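Local atomic coordinates of CBS domain-containing protein CBSX2, chloroplastic (Arabidopsis thaliana, PDB entry 3SL7), a protein that probably regulates the chloroplast thioredoxin system through its pair of CBS domains, and so modulates plant development. Residues V18-T23 with I43-T48. Numbering follows the deposited sequence.
Sequences VVKPST and IDDNWT
Lys20 reaches from the 18-23 loop across Ile43 to Asp45. Its CB and CG both lie beside the carbonyl oxygen of Ile43. CG is anti to the carbonyl carbon (chi1 -54°), and the chain beyond it is extended. Lys20 CD and CE pass Asp45 OD1, with Lys20 CD 3.3 Å from that oxygen. At the tip, Lys20 NZ forms a salt bridge with Asp45 OD1 at 2.7 Å, on the anti side of the carboxylate and 32° out of its plane. The backbones are joined by Ile43 N, which donates to Val19 O at 2.9 Å. Ile43 O receives a CA-H...O contact from Lys20 CA, and Pro21 CD lies 3.2 Å from this oxygen. Both segments belong to the first CBS domain. The 18-23 loop leads into helix 25-35, while 43-48 holds the end of strand 39-43 and the hairpin loop to strand 49-54. Asp44 OD1 accepts from Asn46 N, an Asx turn, and from Thr48 N on the opposite carboxylate face. Val18 CG2 meets Ile43 CD1 at 3.7 Å. That CD1 sits over the centre of one face of the Trp47 ring. Val18 CG1 touches Trp47 CH2, 3.8 Å away. Leu141 packs against Val18, Ile43 and Trp47.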
ATOM      1  N   VAL A  18      -8.004  10.506   6.437  1.00 27.79           N
ATOM      2  CA  VAL A  18      -9.442  10.350   6.535  1.00 30.67           C
ATOM      3  C   VAL A  18     -10.135  11.170   5.470  1.00 36.62           C
ATOM      4  O   VAL A  18      -9.586  12.156   4.982  1.00 29.39           O
ATOM      5  CB  VAL A  18      -9.976  10.805   7.905  1.00 24.56           C
ATOM      6  CG1 VAL A  18      -9.356   9.967   9.039  1.00 38.60           C
ATOM      7  CG2 VAL A  18      -9.694  12.276   8.118  1.00 28.76           C
ATOM      8  N   VAL A  19     -11.335  10.736   5.101  1.00 25.76           N
ATOM      9  CA  VAL A  19     -12.244  11.557   4.302  1.00 31.01           C
ATOM     10  C   VAL A  19     -13.601  11.554   4.989  1.00 34.11           C
ATOM     11  O   VAL A  19     -13.797  10.853   5.983  1.00 34.07           O
ATOM     12  CB  VAL A  19     -12.388  11.017   2.869  1.00 24.96           C
ATOM     13  CG1 VAL A  19     -11.062  11.152   2.119  1.00 24.58           C
ATOM     14  CG2 VAL A  19     -12.834   9.555   2.903  1.00 23.09           C
ATOM     15  N   LYS A  20     -14.534  12.337   4.463  1.00 26.99           N
ATOM     16  CA  LYS A  20     -15.889  12.362   4.983  1.00 32.83           C
ATOM     17  C   LYS A  20     -16.851  11.875   3.912  1.00 31.79           C
ATOM     18  O   LYS A  20     -16.473  11.767   2.758  1.00 30.99           O
ATOM     19  CB  LYS A  20     -16.246  13.774   5.424  1.00 38.28           C
ATOM     20  CG  LYS A  20     -15.248  14.367   6.398  1.00 40.61           C
ATOM     21  CD  LYS A  20     -15.730  15.709   6.904  1.00 44.30           C
ATOM     22  CE  LYS A  20     -14.756  16.309   7.898  1.00 56.00           C
ATOM     23  NZ  LYS A  20     -15.216  17.654   8.345  1.00 61.33           N
ATOM     24  N   PRO A  21     -18.096  11.558   4.295  1.00 26.43           N
ATOM     25  CA  PRO A  21     -19.050  11.085   3.292  1.00 28.98           C
ATOM     26  C   PRO A  21     -19.259  12.146   2.209  1.00 37.93           C
ATOM     27  O   PRO A  21     -19.603  11.817   1.079  1.00 32.95           O
ATOM     28  CB  PRO A  21     -20.324  10.884   4.096  1.00 27.21           C
ATOM     29  CG  PRO A  21     -19.805  10.551   5.513  1.00 27.92           C
ATOM     30  CD  PRO A  21     -18.633  11.478   5.664  1.00 28.98           C
ATOM     31  N   SER A  22     -19.017  13.406   2.552  1.00 34.40           N
ATOM     32  CA  SER A  22     -19.213  14.510   1.612  1.00 41.34           C
ATOM     33  C   SER A  22     -17.987  14.779   0.740  1.00 37.37           C
ATOM     34  O   SER A  22     -18.033  15.585  -0.186  1.00 36.82           O
ATOM     35  CB  SER A  22     -19.595  15.780   2.373  1.00 45.38           C
ATOM     36  OG  SER A  22     -18.536  16.216   3.208  1.00 44.36           O
ATOM     37  N   THR A  23     -16.885  14.114   1.037  1.00 26.09           N
ATOM     38  CA  THR A  23     -15.670  14.294   0.252  1.00 31.05           C
ATOM     39  C   THR A  23     -15.945  13.846  -1.173  1.00 39.20           C
ATOM     40  O   THR A  23     -16.539  12.792  -1.388  1.00 33.13           O
ATOM     41  CB  THR A  23     -14.519  13.466   0.827  1.00 28.38           C
ATOM     42  OG1 THR A  23     -14.273  13.893   2.167  1.00 34.82           O
ATOM     43  CG2 THR A  23     -13.265  13.659   0.010  1.00 29.91           C
ATOM     44  N   ILE A  43     -14.853   9.492   8.293  1.00 26.23           N
ATOM     45  CA  ILE A  43     -15.364  10.041   9.538  1.00 33.27           C
ATOM     46  C   ILE A  43     -16.395  11.122   9.248  1.00 41.81           C
ATOM     47  O   ILE A  43     -16.510  11.579   8.108  1.00 35.61           O
ATOM     48  CB  ILE A  43     -14.236  10.686  10.362  1.00 32.36           C
ATOM     49  CG1 ILE A  43     -13.513  11.745   9.517  1.00 33.22           C
ATOM     50  CG2 ILE A  43     -13.263   9.629  10.832  1.00 27.88           C
ATOM     51  CD1 ILE A  43     -12.659  12.694  10.327  1.00 33.37           C
ATOM     52  N   ASP A  44     -17.148  11.528  10.270  1.00 29.78           N
ATOM     53  CA  ASP A  44     -17.971  12.716  10.142  1.00 35.49           C
ATOM     54  C   ASP A  44     -17.225  13.891  10.736  1.00 35.89           C
ATOM     55  O   ASP A  44     -16.066  13.762  11.142  1.00 38.66           O
ATOM     56  CB  ASP A  44     -19.353  12.544  10.775  1.00 36.67           C
ATOM     57  CG  ASP A  44     -19.305  12.391  12.288  1.00 45.82           C
ATOM     58  OD1 ASP A  44     -18.242  12.647  12.901  1.00 36.92           O
ATOM     59  OD2 ASP A  44     -20.353  12.030  12.872  1.00 34.63           O
ATOM     60  N   ASP A  45     -17.894  15.034  10.800  1.00 39.49           N
ATOM     61  CA  ASP A  45     -17.269  16.271  11.250  1.00 46.08           C
ATOM     62  C   ASP A  45     -16.665  16.179  12.661  1.00 56.10           C
ATOM     63  O   ASP A  45     -15.763  16.944  13.007  1.00 62.77           O
ATOM     64  CB  ASP A  45     -18.266  17.436  11.141  1.00 50.63           C
ATOM     65  CG  ASP A  45     -18.625  17.773   9.693  1.00 68.45           C
ATOM     66  OD1 ASP A  45     -17.840  17.429   8.781  1.00 61.46           O
ATOM     67  OD2 ASP A  45     -19.689  18.391   9.468  1.00 56.28           O
ATOM     68  N   ASN A  46     -17.149  15.237  13.468  1.00 33.99           N
ATOM     69  CA  ASN A  46     -16.682  15.091  14.848  1.00 54.15           C
ATOM     70  C   ASN A  46     -15.734  13.908  15.048  1.00 51.88           C
ATOM     71  O   ASN A  46     -15.490  13.480  16.172  1.00 39.31           O
ATOM     72  CB  ASN A  46     -17.861  14.974  15.823  1.00 61.80           C
ATOM     73  CG  ASN A  46     -18.839  16.121  15.695  1.00 62.83           C
ATOM     74  OD1 ASN A  46     -20.034  15.906  15.498  1.00 66.76           O
ATOM     75  ND2 ASN A  46     -18.338  17.350  15.801  1.00 54.69           N
ATOM     76  N   TRP A  47     -15.210  13.381  13.948  1.00 35.41           N
ATOM     77  CA  TRP A  47     -14.262  12.274  13.993  1.00 29.81           C
ATOM     78  C   TRP A  47     -14.887  10.947  14.392  1.00 28.21           C
ATOM     79  O   TRP A  47     -14.180   9.982  14.657  1.00 32.42           O
ATOM     80  CB  TRP A  47     -13.056  12.614  14.879  1.00 44.46           C
ATOM     81  CG  TRP A  47     -12.013  13.259  14.065  1.00 46.64           C
ATOM     82  CD1 TRP A  47     -11.986  14.556  13.648  1.00 51.64           C
ATOM     83  CD2 TRP A  47     -10.869  12.627  13.495  1.00 41.89           C
ATOM     84  NE1 TRP A  47     -10.879  14.776  12.867  1.00 51.72           N
ATOM     85  CE2 TRP A  47     -10.177  13.606  12.756  1.00 51.85           C
ATOM     86  CE3 TRP A  47     -10.353  11.332  13.547  1.00 29.36           C
ATOM     87  CZ2 TRP A  47      -8.995  13.331  12.076  1.00 46.55           C
ATOM     88  CZ3 TRP A  47      -9.184  11.057  12.863  1.00 45.75           C
ATOM     89  CH2 TRP A  47      -8.517  12.054  12.139  1.00 52.44           C
ATOM     90  N   THR A  48     -16.214  10.896  14.407  1.00 30.32           N
ATOM     91  CA  THR A  48     -16.898   9.619  14.539  1.00 34.33           C
ATOM     92  C   THR A  48     -16.639   8.798  13.285  1.00 36.00           C
ATOM     93  O   THR A  48     -16.811   9.290  12.160  1.00 32.61           O
ATOM     94  CB  THR A  48     -18.403   9.802  14.728  1.00 36.82           C
ATOM     95  OG1 THR A  48     -18.625  10.641  15.867  1.00 40.14           O
ATOM     96  CG2 THR A  48     -19.075   8.452  14.952  1.00 32.55           C
TER